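Local coordinates for protein GH86A beta-porphyranase (Bacteroides plebeius, PDB 4AW7) that hydrolyses the sulfated red-seaweed polysaccharide porphyran at linkages between beta-D-galactopyranose and alpha-L-galactopyranose-6-sulfate, releasing mostly disaccharides, at residues 86-91 / 121-126; 300-305 / 381-386; 397-402 / 448-453. One frame throughout, in Å; residues are numbered along the deposited sequence.

Interaction 1: residues 86-91 / 121-126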
loop_
_atom_site.group_PDB
_atom_site.type_symbol
_atom_site.label_atom_id
_atom_site.label_comp_id
_atom_site.label_asym_id
_atom_site.label_seq_id
_atom_site.Cartn_x
_atom_site.Cartn_y
_atom_site.Cartn_z
ATOM N N GLY A 86 0.537 -28.036 -15.305
ATOM C CA GLY A 86 0.896 -27.713 -16.648
ATOM C C GLY A 86 0.083 -28.367 -17.739
ATOM O O GLY A 86 0.485 -28.255 -18.911
ATOM N N LYS A 87 -1.001 -29.029 -17.356
ATOM C CA LYS A 87 -1.919 -29.642 -18.318
ATOM C C LYS A 87 -3.310 -29.030 -18.115
ATOM O O LYS A 87 -3.850 -29.037 -17.002
ATOM C CB LYS A 87 -1.946 -31.141 -18.090
ATOM C CG LYS A 87 -0.579 -31.843 -18.169
ATOM C CD LYS A 87 -0.149 -32.294 -19.573
ATOM C CE LYS A 87 0.656 -31.238 -20.317
ATOM N NZ LYS A 87 1.801 -31.841 -21.069
ATOM N N TYR A 88 -3.900 -28.544 -19.210
ATOM C CA TYR A 88 -5.101 -27.699 -19.147
ATOM C C TYR A 88 -6.275 -28.362 -19.873
ATOM O O TYR A 88 -6.083 -29.046 -20.898
ATOM C CB TYR A 88 -4.774 -26.300 -19.689
ATOM C CG TYR A 88 -3.564 -25.764 -18.973
ATOM C CD1 TYR A 88 -3.606 -25.506 -17.608
ATOM C CD2 TYR A 88 -2.370 -25.578 -19.632
ATOM C CE1 TYR A 88 -2.476 -25.082 -16.913
ATOM C CE2 TYR A 88 -1.254 -25.117 -18.962
ATOM C CZ TYR A 88 -1.307 -24.901 -17.575
ATOM O OH TYR A 88 -0.174 -24.470 -16.892
ATOM N N PRO A 89 -7.475 -28.249 -19.280
ATOM C CA PRO A 89 -8.682 -28.851 -19.876
ATOM C C PRO A 89 -9.182 -27.958 -21.001
ATOM O O PRO A 89 -8.585 -26.934 -21.291
ATOM C CB PRO A 89 -9.649 -28.878 -18.714
ATOM C CG PRO A 89 -9.316 -27.546 -18.000
ATOM C CD PRO A 89 -7.791 -27.485 -18.062
ATOM N N GLN A 90 -10.244 -28.373 -21.705
ATOM C CA GLN A 90 -10.882 -27.450 -22.643
ATOM C C GLN A 90 -11.940 -26.646 -21.887
ATOM O O GLN A 90 -12.674 -27.169 -21.053
ATOM C CB GLN A 90 -11.516 -28.164 -23.856
ATOM C CG GLN A 90 -10.708 -29.336 -24.445
ATOM C CD GLN A 90 -9.654 -28.909 -25.448
ATOM O OE1 GLN A 90 -9.967 -28.599 -26.608
ATOM N NE2 GLN A 90 -8.390 -28.915 -25.021
ATOM N N MET A 91 -11.992 -25.360 -22.171
ATOM C CA MET A 91 -12.948 -24.471 -21.550
ATOM C C MET A 91 -14.229 -24.515 -22.406
ATOM O O MET A 91 -14.139 -24.433 -23.637
ATOM C CB MET A 91 -12.304 -23.079 -21.508
ATOM C CG MET A 91 -12.849 -22.136 -20.512
ATOM S SD MET A 91 -12.800 -22.732 -18.851
ATOM C CE MET A 91 -13.879 -21.501 -18.104
ATOM N N GLN A 121 4.436 -20.859 -22.326
ATOM C CA GLN A 121 3.532 -20.276 -23.313
ATOM C C GLN A 121 2.127 -20.894 -23.200
ATOM O O GLN A 121 1.138 -20.162 -23.187
ATOM C CB GLN A 121 4.149 -20.370 -24.732
ATOM C CG GLN A 121 5.365 -19.387 -24.902
ATOM C CD GLN A 121 4.949 -17.876 -24.687
ATOM O OE1 GLN A 121 4.002 -17.475 -25.283
ATOM N NE2 GLN A 121 5.616 -17.101 -23.834
ATOM N N ALA A 122 2.020 -22.204 -23.000
ATOM C CA ALA A 122 0.733 -22.853 -22.813
ATOM C C ALA A 122 0.068 -22.366 -21.517
ATOM O O ALA A 122 -1.158 -22.239 -21.463
ATOM C CB ALA A 122 0.815 -24.402 -22.832
ATOM N N ALA A 123 0.847 -22.191 -20.460
ATOM C CA ALA A 123 0.297 -21.716 -19.194
ATOM C C ALA A 123 -0.329 -20.338 -19.403
ATOM O O ALA A 123 -1.437 -20.084 -18.930
ATOM C CB ALA A 123 1.397 -21.686 -18.113
ATOM N N GLY A 124 0.383 -19.463 -20.094
ATOM C CA GLY A 124 -0.120 -18.130 -20.381
ATOM C C GLY A 124 -1.360 -18.167 -21.260
ATOM O O GLY A 124 -2.370 -17.469 -21.015
ATOM N N ALA A 125 -1.313 -18.986 -22.311
ATOM C CA ALA A 125 -2.486 -19.151 -23.175
ATOM C C ALA A 125 -3.693 -19.624 -22.402
ATOM O O ALA A 125 -4.818 -19.170 -22.651
ATOM C CB ALA A 125 -2.163 -20.131 -24.337
ATOM N N TRP A 126 -3.500 -20.508 -21.435
ATOM C CA TRP A 126 -4.592 -21.027 -20.659
ATOM C C TRP A 126 -5.229 -19.911 -19.836
ATOM O O TRP A 126 -6.446 -19.891 -19.699
ATOM C CB TRP A 126 -4.161 -22.201 -19.767
ATOM C CG TRP A 126 -5.187 -22.568 -18.802
ATOM C CD1 TRP A 126 -5.131 -22.404 -17.455
ATOM C CD2 TRP A 126 -6.512 -23.057 -19.095
ATOM N NE1 TRP A 126 -6.301 -22.791 -16.882
ATOM C CE2 TRP A 126 -7.172 -23.214 -17.861
ATOM C CE3 TRP A 126 -7.184 -23.413 -20.278
ATOM C CZ2 TRP A 126 -8.499 -23.670 -17.775
ATOM C CZ3 TRP A 126 -8.491 -23.880 -20.186
ATOM C CH2 TRP A 126 -9.133 -23.995 -18.951
#
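Y88 and W126 lie almost flat on each other: the phenol and the five-membered part of the indole form an offset stack, centroids 4.4 Å apart and planes only 8° from parallel. The offset lets each aromatic receive the other's beta carbon, and W126 CB sits 3.9 Å from the Y88 ring centroid, over its face. The carbonyl carbon of G86 lies against the opposite face, so the phenol is a slab held between its own chain and the helix. Its far end reaches the small-residue surface at A122 and A123, where Y88 OH comes to 3.4 Å from A123 CB. A chi1 of 169° swings the W126 indole away from the backbone nitrogen, off helix 120-132 and under the loop, which curves along it. P89 takes the next place on the face that Y88 uses, its CD 4.1 Å from the centroid of the six-membered ring in a CH-pi contact, while P89 O approaches W126 CZ3 at 3.2 Å. M91 closes the outer end as a Met-aromatic contact, SD 3.9 Å from W126 CH2 and oblique to the ring. No hydrogen bond joins the segments; W126 NE1 donates to P74 O. Shrinking W126 to an alanine would probably strip Y88 and P89 of their shared platform, opening a gap beneath the loop and leaving P74 O without its indole donor. The helix belongs to a beta-alpha-beta crossover between parallel strands 104-106 and 136-142 of the catalytic barrel, and P89 neighbours K81, a substrate-binding residue, at about 4 Å between side chains.

Interaction 2: residues 300-305 / 381-386. With CA (calcium ion), chain C.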
loop_
_atom_site.group_PDB
_atom_site.type_symbol
_atom_site.label_atom_id
_atom_site.label_comp_id
_atom_site.label_asym_id
_atom_site.label_seq_id
_atom_site.Cartn_x
_atom_site.Cartn_y
_atom_site.Cartn_z
ATOM N N PHE A 300 -0.215 2.286 7.740
ATOM C CA PHE A 300 0.028 2.131 6.320
ATOM C C PHE A 300 -0.980 2.927 5.474
ATOM O O PHE A 300 -0.639 3.419 4.411
ATOM C CB PHE A 300 -0.038 0.666 5.870
ATOM C CG PHE A 300 1.151 -0.160 6.293
ATOM C CD1 PHE A 300 2.456 0.143 5.873
ATOM C CD2 PHE A 300 0.975 -1.267 7.088
ATOM C CE1 PHE A 300 3.494 -0.643 6.249
ATOM C CE2 PHE A 300 2.034 -2.084 7.466
ATOM C CZ PHE A 300 3.314 -1.768 7.081
ATOM N N LEU A 301 -2.208 3.044 5.952
ATOM C CA LEU A 301 -3.273 3.652 5.179
ATOM C C LEU A 301 -2.917 5.057 4.735
ATOM O O LEU A 301 -3.185 5.440 3.612
ATOM C CB LEU A 301 -4.568 3.667 5.997
ATOM C CG LEU A 301 -5.790 4.322 5.384
ATOM C CD1 LEU A 301 -6.248 3.580 4.115
ATOM C CD2 LEU A 301 -6.911 4.361 6.418
ATOM N N PHE A 302 -2.331 5.842 5.619
ATOM C CA PHE A 302 -2.080 7.240 5.283
ATOM C C PHE A 302 -1.038 7.356 4.172
ATOM O O PHE A 302 -1.185 8.203 3.272
ATOM C CB PHE A 302 -1.619 8.034 6.526
ATOM C CG PHE A 302 -2.723 8.368 7.517
ATOM C CD1 PHE A 302 -3.342 7.383 8.294
ATOM C CD2 PHE A 302 -3.140 9.675 7.699
ATOM C CE1 PHE A 302 -4.349 7.685 9.166
ATOM C CE2 PHE A 302 -4.128 9.982 8.586
ATOM C CZ PHE A 302 -4.742 8.984 9.334
ATOM N N ASN A 303 0.001 6.513 4.192
ATOM C CA ASN A 303 1.002 6.388 3.107
ATOM C C ASN A 303 0.254 6.130 1.812
ATOM O O ASN A 303 0.442 6.795 0.787
ATOM C CB ASN A 303 1.964 5.207 3.509
ATOM C CG ASN A 303 2.943 4.748 2.424
ATOM O OD1 ASN A 303 2.825 5.089 1.236
ATOM N ND2 ASN A 303 3.959 3.929 2.835
ATOM N N LEU A 304 -0.600 5.111 1.833
ATOM C CA LEU A 304 -1.241 4.666 0.604
ATOM C C LEU A 304 -2.270 5.659 0.094
ATOM O O LEU A 304 -2.445 5.788 -1.118
ATOM C CB LEU A 304 -1.837 3.269 0.796
ATOM C CG LEU A 304 -0.864 2.185 1.237
ATOM C CD1 LEU A 304 -1.550 0.843 1.365
ATOM C CD2 LEU A 304 0.375 2.125 0.341
ATOM N N MET A 305 -2.946 6.412 0.971
ATOM C CA MET A 305 -3.831 7.489 0.531
ATOM C C MET A 305 -3.100 8.525 -0.303
ATOM O O MET A 305 -3.623 9.023 -1.308
ATOM C CB MET A 305 -4.517 8.145 1.729
ATOM C CG MET A 305 -5.665 7.281 2.267
ATOM S SD MET A 305 -6.359 8.040 3.743
ATOM C CE MET A 305 -7.885 7.149 3.872
ATOM N N ASP A 381 6.070 12.366 11.873
ATOM C CA ASP A 381 5.401 11.288 12.577
ATOM C C ASP A 381 3.914 11.465 12.700
ATOM O O ASP A 381 3.242 10.472 13.023
ATOM C CB ASP A 381 6.002 11.089 13.961
ATOM C CG ASP A 381 7.413 10.623 13.907
ATOM O OD1 ASP A 381 7.692 9.648 13.180
ATOM O OD2 ASP A 381 8.298 11.153 14.619
ATOM N N ILE A 382 3.392 12.672 12.470
ATOM C CA ILE A 382 1.955 12.896 12.564
ATOM C C ILE A 382 1.440 12.943 11.125
ATOM O O ILE A 382 1.654 13.901 10.377
ATOM C CB ILE A 382 1.632 14.178 13.318
ATOM C CG1 ILE A 382 2.195 14.133 14.719
ATOM C CG2 ILE A 382 0.132 14.447 13.308
ATOM C CD1 ILE A 382 1.725 12.987 15.587
ATOM N N GLN A 383 0.775 11.867 10.719
ATOM C CA GLN A 383 0.210 11.766 9.373
ATOM C C GLN A 383 -1.178 12.382 9.392
ATOM O O GLN A 383 -1.937 12.164 10.330
ATOM C CB GLN A 383 0.123 10.282 8.917
ATOM C CG GLN A 383 1.402 9.475 9.177
ATOM C CD GLN A 383 1.407 8.137 8.435
ATOM O OE1 GLN A 383 1.843 8.053 7.281
ATOM N NE2 GLN A 383 0.832 7.104 9.062
ATOM N N VAL A 384 -1.504 13.149 8.354
ATOM C CA VAL A 384 -2.738 13.908 8.297
ATOM C C VAL A 384 -3.429 13.740 6.962
ATOM O O VAL A 384 -2.786 13.657 5.926
ATOM C CB VAL A 384 -2.487 15.399 8.579
ATOM C CG1 VAL A 384 -1.967 15.572 10.001
ATOM C CG2 VAL A 384 -1.528 15.992 7.536
ATOM N N GLN A 385 -4.757 13.691 7.002
ATOM C CA GLN A 385 -5.601 13.672 5.821
ATOM C C GLN A 385 -6.810 14.541 6.065
ATOM O O GLN A 385 -7.245 14.688 7.210
ATOM C CB GLN A 385 -6.064 12.246 5.488
ATOM C CG GLN A 385 -4.966 11.329 5.044
ATOM C CD GLN A 385 -4.458 11.619 3.645
ATOM O OE1 GLN A 385 -5.255 11.824 2.739
ATOM N NE2 GLN A 385 -3.151 11.599 3.447
ATOM N N ALA A 386 -7.373 15.113 5.016
ATOM C CA ALA A 386 -8.654 15.818 5.131
ATOM C C ALA A 386 -9.416 15.721 3.833
ATOM O O ALA A 386 -8.842 15.798 2.746
ATOM C CB ALA A 386 -8.430 17.295 5.490
HETATM CA CA CA C . 10.106 9.597 13.571
HETATM O O HOH W 1 9.368 8.300 15.519
HETATM O O HOH W 2 11.651 10.037 15.517
HETATM O O HOH W 3 12.381 9.143 12.893
#
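The ring of F302 stands on strand 382-389 between Q383 and Q385, two glutamines that project from the same side of the strand. This is helix-on-sheet packing: helix 293-305, which connects parallel strands 268-276 and 311-316 of the barrel, lies on a strand of the porphyranase beta-sandwich domain, and the axes of the two short segments, 300-305 and 382-386, come within 8.8 Å. One ring carbon serves both neighbours, F302 CD2 lying 3.5 Å from Q383 CB and 3.6 Å from Q385 CG.

The two glutamines are turned differently against that ring. Q383 is extended beyond CG and reaches up toward the helix at an oblique angle to the phenylalanine; its amide plane is 31° from the ring plane, and its CD rests 3.6 Å from F302 CB. Q385 instead runs past F302 in the opposite direction, with its amide turned 73° from the ring. Its CB-CG bond brings CG to 3.8 Å from M305 SD, while the bend at chi2 (-73°) sets the amide against M305, with Q385 CD 4.0 Å from M305 CB.

The contact is van der Waals in kind, glutamine and backbone oxygens included, and no hydrogen bond links the segments. H299 and E306, which flank the helical segment, and D398 of the adjacent strand 392-399 hold the buried amide nitrogens: Q383 NE2 donates to H299 O and D398 OD2, and Q385 NE2 to E306 OE2. The strand is thus tied to both ends of the helical segment by polar groups, with F302 between them.

Just ahead of the strand, D381 grips a calcium ion with both carboxylate oxygens. N535 OD1, W536 O, G538 O and three waters complete eight ligands, and D381 OD1 and OD2 lie 2.5 and 2.6 Å from the calcium.

Interaction 3: residues 397-402 / 448-453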
loop_
_atom_site.group_PDB
_atom_site.type_symbol
_atom_site.label_atom_id
_atom_site.label_comp_id
_atom_site.label_asym_id
_atom_site.label_seq_id
_atom_site.Cartn_x
_atom_site.Cartn_y
_atom_site.Cartn_z
ATOM N N LEU A 397 -5.896 11.999 11.707
ATOM C CA LEU A 397 -4.514 12.073 12.225
ATOM C C LEU A 397 -4.085 10.713 12.724
ATOM O O LEU A 397 -4.846 10.010 13.384
ATOM C CB LEU A 397 -4.399 13.097 13.378
ATOM C CG LEU A 397 -4.860 14.509 13.058
ATOM C CD1 LEU A 397 -6.321 14.695 13.413
ATOM C CD2 LEU A 397 -3.895 15.544 13.681
ATOM N N ASP A 398 -2.825 10.400 12.496
ATOM C CA ASP A 398 -2.208 9.152 12.967
ATOM C C ASP A 398 -0.838 9.451 13.556
ATOM O O ASP A 398 -0.117 10.262 12.995
ATOM C CB ASP A 398 -2.047 8.180 11.785
ATOM C CG ASP A 398 -1.500 6.841 12.192
ATOM O OD1 ASP A 398 -2.140 6.162 12.996
ATOM O OD2 ASP A 398 -0.424 6.473 11.666
ATOM N N ASN A 399 -0.489 8.829 14.648
ATOM C CA ASN A 399 0.821 9.053 15.284
ATOM C C ASN A 399 1.739 7.844 15.071
ATOM O O ASN A 399 1.510 6.786 15.668
ATOM C CB ASN A 399 0.628 9.343 16.780
ATOM C CG ASN A 399 1.934 9.660 17.501
ATOM O OD1 ASN A 399 2.982 9.706 16.893
ATOM N ND2 ASN A 399 1.836 9.926 18.795
ATOM N N LEU A 400 2.769 8.020 14.256
ATOM C CA LEU A 400 3.784 7.005 13.998
ATOM C C LEU A 400 4.888 6.949 15.056
ATOM O O LEU A 400 5.740 6.050 14.993
ATOM C CB LEU A 400 4.445 7.226 12.643
ATOM C CG LEU A 400 3.604 7.016 11.379
ATOM C CD1 LEU A 400 4.306 7.686 10.205
ATOM C CD2 LEU A 400 3.347 5.562 11.111
ATOM N N ASP A 401 4.932 7.929 15.952
ATOM C CA ASP A 401 6.010 8.026 16.956
ATOM C C ASP A 401 5.732 7.114 18.117
ATOM O O ASP A 401 4.640 6.586 18.289
ATOM C CB ASP A 401 6.113 9.472 17.456
ATOM C CG ASP A 401 7.414 9.802 18.149
ATOM O OD1 ASP A 401 8.453 9.166 17.937
ATOM O OD2 ASP A 401 7.375 10.757 18.939
ATOM N N ASP A 402 6.747 6.985 18.981
ATOM C CA ASP A 402 6.625 6.160 20.173
ATOM C C ASP A 402 6.337 6.960 21.441
ATOM O O ASP A 402 6.251 6.343 22.524
ATOM C CB ASP A 402 7.840 5.236 20.308
ATOM C CG ASP A 402 7.918 4.256 19.182
ATOM O OD1 ASP A 402 6.891 3.620 18.879
ATOM O OD2 ASP A 402 8.998 4.174 18.582
ATOM N N ILE A 448 -4.702 18.810 19.873
ATOM C CA ILE A 448 -5.091 17.390 20.012
ATOM C C ILE A 448 -3.878 16.677 20.581
ATOM O O ILE A 448 -2.768 16.893 20.103
ATOM C CB ILE A 448 -5.404 16.737 18.582
ATOM C CG1 ILE A 448 -6.597 17.437 17.944
ATOM C CG2 ILE A 448 -5.585 15.165 18.635
ATOM C CD1 ILE A 448 -7.872 17.083 18.556
ATOM N N SER A 449 -4.070 15.851 21.593
ATOM C CA SER A 449 -3.051 14.949 22.038
ATOM C C SER A 449 -3.377 13.582 21.396
ATOM O O SER A 449 -4.545 13.097 21.395
ATOM C CB SER A 449 -2.985 14.878 23.557
ATOM O OG SER A 449 -2.064 13.932 24.003
ATOM N N ILE A 450 -2.355 13.000 20.778
ATOM C CA ILE A 450 -2.505 11.712 20.103
ATOM C C ILE A 450 -1.407 10.779 20.564
ATOM O O ILE A 450 -0.220 11.122 20.491
ATOM C CB ILE A 450 -2.579 11.898 18.579
ATOM C CG1 ILE A 450 -2.893 10.585 17.878
ATOM C CG2 ILE A 450 -1.374 12.599 18.009
ATOM C CD1 ILE A 450 -3.198 10.784 16.380
ATOM N N VAL A 451 -1.792 9.617 21.070
ATOM C CA VAL A 451 -0.834 8.678 21.592
ATOM C C VAL A 451 -0.352 7.681 20.515
ATOM O O VAL A 451 -0.979 7.530 19.458
ATOM C CB VAL A 451 -1.357 7.939 22.840
ATOM C CG1 VAL A 451 -1.750 8.960 23.937
ATOM C CG2 VAL A 451 -2.449 6.988 22.564
ATOM N N PRO A 452 0.762 7.000 20.751
ATOM C CA PRO A 452 1.214 5.984 19.765
ATOM C C PRO A 452 0.124 4.954 19.509
ATOM O O PRO A 452 -0.534 4.532 20.447
ATOM C CB PRO A 452 2.441 5.364 20.412
ATOM C CG PRO A 452 2.959 6.460 21.269
ATOM C CD PRO A 452 1.768 7.183 21.809
ATOM N N ASN A 453 -0.062 4.565 18.240
ATOM C CA ASN A 453 -1.079 3.590 17.845
ATOM C C ASN A 453 -2.513 4.031 18.062
ATOM O O ASN A 453 -3.435 3.216 18.122
ATOM C CB ASN A 453 -0.785 2.225 18.464
ATOM C CG ASN A 453 0.571 1.695 18.081
ATOM O OD1 ASN A 453 1.005 1.811 16.939
ATOM N ND2 ASN A 453 1.307 1.207 19.059
HETATM O O HOH W 4 2.866 4.758 16.820
#
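N399 carries the polar link, its side-chain ND2 donating to I450 O at 2.9 Å. The bond is bent, with an N-H...O angle of 137°, and the donor stands above the carbonyl plane, 47° out of it, instead of on a lone pair. Beside it the contact is apolar. I450 extends its CG1 branch anti to the backbone N (chi1 -174°), which carries CD1 toward L397, 4.0 Å from L397 CB and 3.5 Å from L397 O; the same branch runs alongside N399 CB. Farther on, the P452 ring leans on the backbone that follows N399, with P452 CB 3.3 Å from D401 O.

The next shell sets the N399 amide. Its OD1 accepts from D401 N at 2.8 Å, closing an Asx turn just where the strand ends, and ND2 has a second acceptor in N403 O. Both ends of the amide are therefore engaged, which should fix its rotation. Water 4 fills in between the two chain turns: it accepts from N453 N at 3.3 Å and lies 2.7 Å from N399 O, with D401 O also near, although more acceptors surround it than it has protons.

Beyond these, H299 of helix 293-305 reaches both segments, hydrogen-bonding D398 OD2 through ND1 and N453 OD1 through NE2. Q405 NE2 holds D401 OD2.

Strands 397-399 and 448-450 are not sheet neighbours; their axes pass 8.4 Å apart with L397, I448 and I450 pointing inward. Strand 392-399 pairs with 454-462, and 447-450 with 405-410, so both chains cross here from one layer to the other, as at the edge of a beta-sandwich core.

Interactions 2 and 3 form one continuous block, their centres about 12 Å apart, because strands 382-389 and 392-399 are antiparallel neighbours. Probable backbone hydrogen bonds join them, D381 O to L400 N at 2.8 Å and Q383 N to D398 O at 2.9 Å, and F302 CE1 packs on D398 CB at 3.5 Å. The barrel helix and the sandwich thereby meet in a single interface, with calcium at its margin. Interaction 1 is remote, its centre about 43 Å from that of interaction 2 and 51 Å from that of interaction 3. It alone approaches the glycan, the M91 side chain lying about 8 Å from a bound sulfated galactose.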